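Local coordinates for Low molecular weight heat shock protein (Xanthomonas axonopodis pv. citri, PDB 3GLA) that probably acts as a stress-response chaperone of the small heat-shock protein (alpha-crystallin) family, whose members as a rule bind unfolding proteins to limit their aggregation, at residues 14-19 / 73-78; 81-84 / 89-92; 37-42 / 92-97. All blocks are in the same frame, centred on the assembly; numbering follows the deposited sequence.

Contact 1: residues 14-19 / 73-78; sequences NHFVLY and PDSADA
With CG of Phe16 opposite the carbonyl carbon and beside the backbone N (chi1 -70°), and its ring turned by chi2 of 90°, the phenyl group leaves strand 15-19 and enters the bend formed by Pro73, Ser75 and Ala76. A chi1 of 63° sets Ser75 OG between its own backbone N and carbonyl carbon, which brings the hydroxyl to that ring. The host is the alpha-crystallin domain, an immunoglobulin-like beta sandwich, and the contact sits near one end of it, where the loop after strand 64-71 crosses from one sheet to the other. Residues Pro73 to Ala76 make a type I turn, closed by the 2.8 Å hydrogen bond from Ala76 N to Pro73 O. Across the segments there is no hydrogen bond; they meet through van der Waals contacts along the ring from CD1 to CE2. Pro73 and Phe16 approach from opposite directions, and Pro73 CG lies 3.4 Å from Phe16 CZ, while Pro73 CD is equally near Phe16 CE2. Ala76 CB meets the ring obliquely, 3.6 Å from Phe16 CE1 and 3.7 Å from Phe16 CD1. Phe16 and Ala76 are buried while Pro73 is exposed, consistent with the turn covering the end of the ring. Lys96 adds a cation-pi contact to Phe16, and Ala76 also packs on Met34 and Ile94, tying the turn to both sheets. At the ring edge, in its plane, Ser75 OG stands 3.2 Å from Phe16 CE1 and 3.3 Å from Phe16 CZ.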
loop_
_atom_site.group_PDB
_atom_site.type_symbol
_atom_site.label_atom_id
_atom_site.label_comp_id
_atom_site.label_asym_id
_atom_site.label_seq_id
_atom_site.Cartn_x
_atom_site.Cartn_y
_atom_site.Cartn_z
ATOM N N ASN B 14 -19.507 12.182 12.614
ATOM C CA ASN B 14 -20.576 11.243 12.197
ATOM C C ASN B 14 -20.132 9.825 11.820
ATOM O O ASN B 14 -20.971 8.972 11.500
ATOM C CB ASN B 14 -21.210 11.768 10.904
ATOM C CG ASN B 14 -21.882 13.081 11.101
ATOM O OD1 ASN B 14 -21.750 14.000 10.255
ATOM N ND2 ASN B 14 -22.548 13.220 12.255
ATOM N N HIS B 15 -18.812 9.577 11.791
ATOM C CA HIS B 15 -18.355 8.328 11.167
ATOM C C HIS B 15 -17.017 7.981 11.796
ATOM O O HIS B 15 -16.310 8.854 12.371
ATOM C CB HIS B 15 -17.973 8.503 9.714
ATOM C CG HIS B 15 -19.080 8.856 8.819
ATOM N ND1 HIS B 15 -19.812 7.911 8.109
ATOM C CD2 HIS B 15 -19.554 10.072 8.457
ATOM C CE1 HIS B 15 -20.722 8.539 7.387
ATOM N NE2 HIS B 15 -20.591 9.847 7.579
ATOM N N PHE B 16 -16.760 6.695 11.787
ATOM C CA PHE B 16 -15.331 6.293 11.929
ATOM C C PHE B 16 -14.811 6.063 10.490
ATOM O O PHE B 16 -15.595 5.741 9.573
ATOM C CB PHE B 16 -15.310 5.045 12.610
ATOM C CG PHE B 16 -15.712 5.188 14.029
ATOM C CD1 PHE B 16 -17.057 5.073 14.383
ATOM C CD2 PHE B 16 -14.756 5.524 15.002
ATOM C CE1 PHE B 16 -17.467 5.214 15.711
ATOM C CE2 PHE B 16 -15.120 5.661 16.382
ATOM C CZ PHE B 16 -16.510 5.522 16.738
ATOM N N VAL B 17 -13.497 6.216 10.305
ATOM C CA VAL B 17 -12.994 5.955 8.987
ATOM C C VAL B 17 -11.747 5.073 9.244
ATOM O O VAL B 17 -10.923 5.386 10.127
ATOM C CB VAL B 17 -12.527 7.154 8.259
ATOM C CG1 VAL B 17 -12.022 6.800 6.863
ATOM C CG2 VAL B 17 -13.671 8.306 8.126
ATOM N N LEU B 18 -11.668 3.959 8.518
ATOM C CA LEU B 18 -10.466 3.160 8.616
ATOM C C LEU B 18 -9.790 3.232 7.293
ATOM O O LEU B 18 -10.435 3.134 6.238
ATOM C CB LEU B 18 -10.833 1.771 8.944
ATOM C CG LEU B 18 -9.672 0.803 9.139
ATOM C CD1 LEU B 18 -10.107 -0.345 10.213
ATOM C CD2 LEU B 18 -9.221 0.219 7.707
ATOM N N TYR B 19 -8.478 3.458 7.325
ATOM C CA TYR B 19 -7.752 3.549 6.055
ATOM C C TYR B 19 -6.750 2.422 6.122
ATOM O O TYR B 19 -6.053 2.269 7.121
ATOM C CB TYR B 19 -6.938 4.835 6.003
ATOM C CG TYR B 19 -7.754 6.080 6.154
ATOM C CD1 TYR B 19 -8.295 6.698 5.057
ATOM C CD2 TYR B 19 -7.944 6.618 7.423
ATOM C CE1 TYR B 19 -9.059 7.899 5.215
ATOM C CE2 TYR B 19 -8.639 7.760 7.582
ATOM C CZ TYR B 19 -9.163 8.380 6.470
ATOM O OH TYR B 19 -9.943 9.515 6.733
ATOM N N PRO B 73 -15.880 1.644 18.805
ATOM C CA PRO B 73 -16.824 2.064 19.898
ATOM C C PRO B 73 -18.207 1.648 19.530
ATOM O O PRO B 73 -18.579 1.510 18.337
ATOM C CB PRO B 73 -16.755 3.578 19.841
ATOM C CG PRO B 73 -15.324 3.867 19.438
ATOM C CD PRO B 73 -15.189 2.821 18.305
ATOM N N ASP B 74 -19.015 1.468 20.585
ATOM C CA ASP B 74 -20.380 1.071 20.416
ATOM C C ASP B 74 -21.152 1.975 19.556
ATOM O O ASP B 74 -22.187 1.550 18.970
ATOM C CB ASP B 74 -21.039 1.025 21.797
ATOM C CG ASP B 74 -20.781 -0.290 22.474
ATOM O OD1 ASP B 74 -21.279 -0.482 23.615
ATOM O OD2 ASP B 74 -20.114 -1.176 21.871
ATOM N N SER B 75 -20.710 3.190 19.401
ATOM C CA SER B 75 -21.383 4.095 18.527
ATOM C C SER B 75 -21.313 3.705 17.031
ATOM O O SER B 75 -22.056 4.172 16.196
ATOM C CB SER B 75 -20.851 5.485 18.619
ATOM O OG SER B 75 -19.432 5.596 18.209
ATOM N N ALA B 76 -20.361 2.852 16.714
ATOM C CA ALA B 76 -20.166 2.638 15.269
ATOM C C ALA B 76 -21.311 1.752 14.803
ATOM O O ALA B 76 -21.662 0.787 15.438
ATOM C CB ALA B 76 -18.776 1.863 15.099
ATOM N N ASP B 77 -21.796 2.021 13.624
ATOM C CA ASP B 77 -22.928 1.210 13.136
ATOM C C ASP B 77 -22.473 0.300 11.981
ATOM O O ASP B 77 -22.272 0.777 10.901
ATOM C CB ASP B 77 -23.853 2.263 12.558
ATOM C CG ASP B 77 -25.190 1.662 12.101
ATOM O OD1 ASP B 77 -26.068 2.513 11.820
ATOM O OD2 ASP B 77 -25.329 0.442 11.993
ATOM N N ALA B 78 -22.377 -0.975 12.295
ATOM C CA ALA B 78 -21.872 -1.997 11.396
ATOM C C ALA B 78 -22.686 -2.058 10.150
ATOM O O ALA B 78 -22.179 -2.178 9.067
ATOM C CB ALA B 78 -21.922 -3.336 12.117
#

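Contact 2: residues 81-84 / 89-92; sequences ITAA and VLEI
Strands 82-84 and 89-92 run antiparallel, their short axes 4.7 Å apart at an angle of 161°, with Ala84 and Glu91 as a hydrogen-bonded pair and Ala83 and Ile92 as a non-hydrogen-bonded one. Side chains divide between the two faces of the sheet. On the face of Ala83 and Ile92, Ala83 CB lies 4.1 Å from both Ile92 CG1 and Leu90 CD1. Leu90 has CG anti to its backbone N, and its CD1 comes within 3.5 Å of Ala84 O, although its CB is not directed at the partner strand. Just before strand 82-84, Ile81 crosses Ile92 obliquely, with Ile81 CG2 and Ile92 CG2 3.5 Å apart. These strands form the hairpin at one edge of the four-stranded sheet of the alpha-crystallin sandwich, 82-86 being outermost within the chain. Leu90 and Ile92 reach into the sandwich, where both pack on Val32 of the other sheet; Ala83 stays exposed. On the other face, Glu91 CB touches Ala84 O at 3.7 Å, whereas the extended chain beyond CG leads away from strand 82-84 and OE1 forms a salt bridge with Arg93 NE. The bond from Glu91 N to Ala84 O is short and nearly straight, 2.7 Å with 174° at the hydrogen, and that from Ala84 N to Glu91 O, 2.9 Å, lies in the carbonyl plane but is more bent at 153°. In the same manner as Ile92 CA approaches Thr82 O, Ala83 directs its CA-H to the oxygen that Ala84 N already uses, Ala83 CA lying 3.1 Å from Glu91 O.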
loop_
_atom_site.group_PDB
_atom_site.type_symbol
_atom_site.label_atom_id
_atom_site.label_comp_id
_atom_site.label_asym_id
_atom_site.label_seq_id
_atom_site.Cartn_x
_atom_site.Cartn_y
_atom_site.Cartn_z
ATOM N N ILE B 81 -21.718 0.331 6.912
ATOM C CA ILE B 81 -20.344 0.512 6.384
ATOM C C ILE B 81 -20.308 0.644 4.921
ATOM O O ILE B 81 -21.101 -0.020 4.203
ATOM C CB ILE B 81 -19.588 -0.725 6.751
ATOM C CG1 ILE B 81 -19.266 -0.678 8.222
ATOM C CG2 ILE B 81 -18.174 -0.770 5.954
ATOM C CD1 ILE B 81 -18.787 -2.022 8.660
ATOM N N THR B 82 -19.401 1.493 4.443
ATOM C CA THR B 82 -19.099 1.534 3.004
ATOM C C THR B 82 -17.581 1.436 2.876
ATOM O O THR B 82 -16.839 1.670 3.866
ATOM C CB THR B 82 -19.547 2.815 2.267
ATOM O OG1 THR B 82 -18.923 3.941 2.888
ATOM C CG2 THR B 82 -21.069 3.029 2.484
ATOM N N ALA B 83 -17.106 1.142 1.661
ATOM C CA ALA B 83 -15.604 1.013 1.560
ATOM C C ALA B 83 -15.298 1.358 0.116
ATOM O O ALA B 83 -16.097 0.998 -0.764
ATOM C CB ALA B 83 -15.226 -0.315 1.827
ATOM N N ALA B 84 -14.199 2.034 -0.117
ATOM C CA ALA B 84 -13.824 2.355 -1.494
ATOM C C ALA B 84 -12.296 2.317 -1.408
ATOM O O ALA B 84 -11.695 2.652 -0.370
ATOM C CB ALA B 84 -14.254 3.645 -1.845
ATOM N N VAL B 89 -5.213 1.867 -1.198
ATOM C CA VAL B 89 -5.680 2.171 0.142
ATOM C C VAL B 89 -7.127 1.906 0.128
ATOM O O VAL B 89 -7.903 2.319 -0.775
ATOM C CB VAL B 89 -5.458 3.674 0.498
ATOM C CG1 VAL B 89 -6.198 3.995 1.784
ATOM C CG2 VAL B 89 -3.972 3.937 0.570
ATOM N N LEU B 90 -7.555 1.207 1.133
ATOM C CA LEU B 90 -9.035 0.981 1.223
ATOM C C LEU B 90 -9.523 1.871 2.317
ATOM O O LEU B 90 -8.915 1.885 3.399
ATOM C CB LEU B 90 -9.257 -0.474 1.625
ATOM C CG LEU B 90 -10.796 -0.800 1.734
ATOM C CD1 LEU B 90 -11.387 -0.778 0.375
ATOM C CD2 LEU B 90 -10.966 -2.193 2.301
ATOM N N GLU B 91 -10.576 2.618 2.044
ATOM C CA GLU B 91 -11.074 3.522 3.090
ATOM C C GLU B 91 -12.413 3.007 3.438
ATOM O O GLU B 91 -13.294 2.809 2.540
ATOM C CB GLU B 91 -11.131 4.876 2.487
ATOM C CG GLU B 91 -11.829 5.871 3.525
ATOM C CD GLU B 91 -11.816 7.289 3.001
ATOM O OE1 GLU B 91 -12.745 8.022 3.394
ATOM O OE2 GLU B 91 -10.962 7.624 2.208
ATOM N N ILE B 92 -12.581 2.676 4.696
ATOM C CA ILE B 92 -13.838 2.084 5.143
ATOM C C ILE B 92 -14.486 3.132 5.990
ATOM O O ILE B 92 -13.852 3.668 6.919
ATOM C CB ILE B 92 -13.547 0.946 6.007
ATOM C CG1 ILE B 92 -12.842 -0.152 5.125
ATOM C CG2 ILE B 92 -14.870 0.328 6.492
ATOM C CD1 ILE B 92 -12.376 -1.326 5.939
#

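Contact 3: residues 37-42 / 92-97; sequences GILSIR and IRIPKR
Ile92 opens the second segment by offering two different branches to strand 38-42. Its CD1 comes within 3.5 Å of Ile41 CG2, the two side chains crossing at a slant, while its CG2 meets Leu39 CD2 more loosely at 4.2 Å. Ile41 presents that methyl because chi1 of 56° places CG1 between the backbone N and the carbonyl carbon, leaving CG2 opposite the carbonyl carbon. At Arg93 the alternation of the strand points the side chain away from strand 38-42, and it packs on His15 and Val17. Ile94 returns to the interface and meets Leu39 tip to tip, Ile94 CD1 to Leu39 CD2 at 3.7 Å. Beyond Pro95, Lys96 leaves this interior and its NZ forms a salt bridge with Glu11. No hydrogen bond joins the segments, which belong to different sheets, and the short strand axes approach no closer than 10.5 Å, consistent with two sheets packed face to face. All four touching residues are buried in the hydrophobic interior of the immunoglobulin-like sandwich. Strand 38-42 lies between 31-35 and 64-71; Val32, Leu18 and Ile81 pack on both Leu39 and Ile92, Met34 on Leu39, and Ile81 also on Ile94.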
loop_
_atom_site.group_PDB
_atom_site.type_symbol
_atom_site.label_atom_id
_atom_site.label_comp_id
_atom_site.label_asym_id
_atom_site.label_seq_id
_atom_site.Cartn_x
_atom_site.Cartn_y
_atom_site.Cartn_z
ATOM N N GLY B 37 -19.447 -5.301 16.894
ATOM C CA GLY B 37 -18.690 -4.072 17.164
ATOM C C GLY B 37 -17.236 -4.240 16.666
ATOM O O GLY B 37 -16.476 -3.349 16.848
ATOM N N ILE B 38 -16.976 -5.327 15.936
ATOM C CA ILE B 38 -15.544 -5.564 15.548
ATOM C C ILE B 38 -15.535 -5.512 14.014
ATOM O O ILE B 38 -16.123 -6.370 13.297
ATOM C CB ILE B 38 -15.086 -6.886 16.057
ATOM C CG1 ILE B 38 -15.067 -6.828 17.597
ATOM C CG2 ILE B 38 -13.629 -7.110 15.510
ATOM C CD1 ILE B 38 -14.909 -8.223 18.126
ATOM N N LEU B 39 -14.756 -4.519 13.494
ATOM C CA LEU B 39 -14.583 -4.394 12.062
ATOM C C LEU B 39 -13.419 -5.269 11.646
ATOM O O LEU B 39 -12.351 -5.158 12.231
ATOM C CB LEU B 39 -14.271 -2.905 11.798
ATOM C CG LEU B 39 -13.957 -2.506 10.332
ATOM C CD1 LEU B 39 -15.169 -2.830 9.388
ATOM C CD2 LEU B 39 -13.604 -1.014 10.261
ATOM N N SER B 40 -13.621 -6.073 10.611
ATOM C CA SER B 40 -12.621 -7.079 10.156
ATOM C C SER B 40 -12.296 -6.726 8.700
ATOM O O SER B 40 -13.155 -6.359 7.881
ATOM C CB SER B 40 -13.361 -8.456 10.151
ATOM O OG SER B 40 -12.666 -9.381 9.391
ATOM N N ILE B 41 -11.024 -6.802 8.371
ATOM C CA ILE B 41 -10.638 -6.784 6.998
ATOM C C ILE B 41 -9.872 -8.033 6.733
ATOM O O ILE B 41 -9.039 -8.426 7.531
ATOM C CB ILE B 41 -9.774 -5.546 6.593
ATOM C CG1 ILE B 41 -8.513 -5.441 7.495
ATOM C CG2 ILE B 41 -10.633 -4.309 6.703
ATOM C CD1 ILE B 41 -7.493 -4.356 6.991
ATOM N N ARG B 42 -10.113 -8.650 5.581
ATOM C CA ARG B 42 -9.426 -9.873 5.352
ATOM C C ARG B 42 -9.265 -10.026 3.872
ATOM O O ARG B 42 -10.022 -9.432 3.090
ATOM C CB ARG B 42 -10.122 -11.077 5.960
ATOM C CG ARG B 42 -11.200 -11.381 5.271
ATOM C CD ARG B 42 -11.941 -12.495 6.097
ATOM N NE ARG B 42 -11.119 -13.569 6.547
ATOM C CZ ARG B 42 -11.441 -14.321 7.601
ATOM N NH1 ARG B 42 -12.589 -14.083 8.293
ATOM N NH2 ARG B 42 -10.618 -15.303 7.971
ATOM N N ILE B 92 -12.581 2.676 4.696
ATOM C CA ILE B 92 -13.838 2.084 5.143
ATOM C C ILE B 92 -14.486 3.132 5.990
ATOM O O ILE B 92 -13.852 3.668 6.919
ATOM C CB ILE B 92 -13.547 0.946 6.007
ATOM C CG1 ILE B 92 -12.842 -0.152 5.125
ATOM C CG2 ILE B 92 -14.870 0.328 6.492
ATOM C CD1 ILE B 92 -12.376 -1.326 5.939
ATOM N N ARG B 93 -15.792 3.412 5.715
ATOM C CA ARG B 93 -16.445 4.438 6.531
ATOM C C ARG B 93 -17.517 3.755 7.278
ATOM O O ARG B 93 -18.273 2.935 6.759
ATOM C CB ARG B 93 -17.043 5.542 5.670
ATOM C CG ARG B 93 -15.982 6.285 4.916
ATOM C CD ARG B 93 -16.501 7.590 4.344
ATOM N NE ARG B 93 -15.403 8.513 4.469
ATOM C CZ ARG B 93 -15.426 9.580 5.249
ATOM N NH1 ARG B 93 -14.344 10.355 5.320
ATOM N NH2 ARG B 93 -16.521 9.890 5.947
ATOM N N ILE B 94 -17.604 4.042 8.576
ATOM C CA ILE B 94 -18.505 3.336 9.431
ATOM C C ILE B 94 -19.296 4.443 10.135
ATOM O O ILE B 94 -18.795 5.191 10.914
ATOM C CB ILE B 94 -17.834 2.566 10.466
ATOM C CG1 ILE B 94 -16.839 1.512 9.846
ATOM C CG2 ILE B 94 -18.828 1.734 11.313
ATOM C CD1 ILE B 94 -15.383 2.156 9.917
ATOM N N PRO B 95 -20.584 4.538 9.808
ATOM C CA PRO B 95 -21.307 5.662 10.413
ATOM C C PRO B 95 -21.566 5.399 11.826
ATOM O O PRO B 95 -21.553 4.263 12.304
ATOM C CB PRO B 95 -22.656 5.634 9.635
ATOM C CG PRO B 95 -22.793 4.268 9.112
ATOM C CD PRO B 95 -21.372 3.709 8.868
ATOM N N LYS B 96 -21.821 6.497 12.586
ATOM C CA LYS B 96 -22.206 6.300 13.956
ATOM C C LYS B 96 -23.737 6.220 14.066
ATOM O O LYS B 96 -24.397 6.760 13.216
ATOM C CB LYS B 96 -21.759 7.483 14.798
ATOM C CG LYS B 96 -20.250 7.493 14.947
ATOM C CD LYS B 96 -19.919 8.824 15.613
ATOM C CE LYS B 96 -18.452 8.813 15.980
ATOM N NZ LYS B 96 -18.115 10.038 16.761
ATOM N N ARG B 97 -24.121 5.509 15.063
ATOM C CA ARG B 97 -25.572 5.285 15.465
ATOM C C ARG B 97 -26.005 6.626 15.963
ATOM O O ARG B 97 -25.284 7.335 16.725
ATOM C CB ARG B 97 -25.706 4.294 16.516
ATOM C CG ARG B 97 -25.219 2.837 16.070
ATOM C CD ARG B 97 -25.425 1.850 17.032
ATOM N NE ARG B 97 -25.113 0.642 16.275
ATOM C CZ ARG B 97 -25.972 -0.110 15.538
ATOM N NH1 ARG B 97 -25.463 -1.194 14.874
ATOM N NH2 ARG B 97 -27.324 0.107 15.504
#

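Overall arrangement
Contact 3 is part of the interior of the sandwich, entirely buried and apolar, and joins the two sheets face to face. Contact 2 lies within one of those sheets, where backbone hydrogen bonds dominate and exposed residues of the edge strand meet mostly buried ones of 89-92. Contact 1, partly buried near one end of the fold, sets an aromatic ring against a loop. Contacts 2 and 3 share Ile92, and Ile81 bridges them by packing on Ile94 and Leu39. Strands 15-21 and 89-95 are sheet neighbours, so Leu18 O to Ile92 N and Phe16 N to Ile94 O, both probable hydrogen bonds, connect contact 1 to the other two.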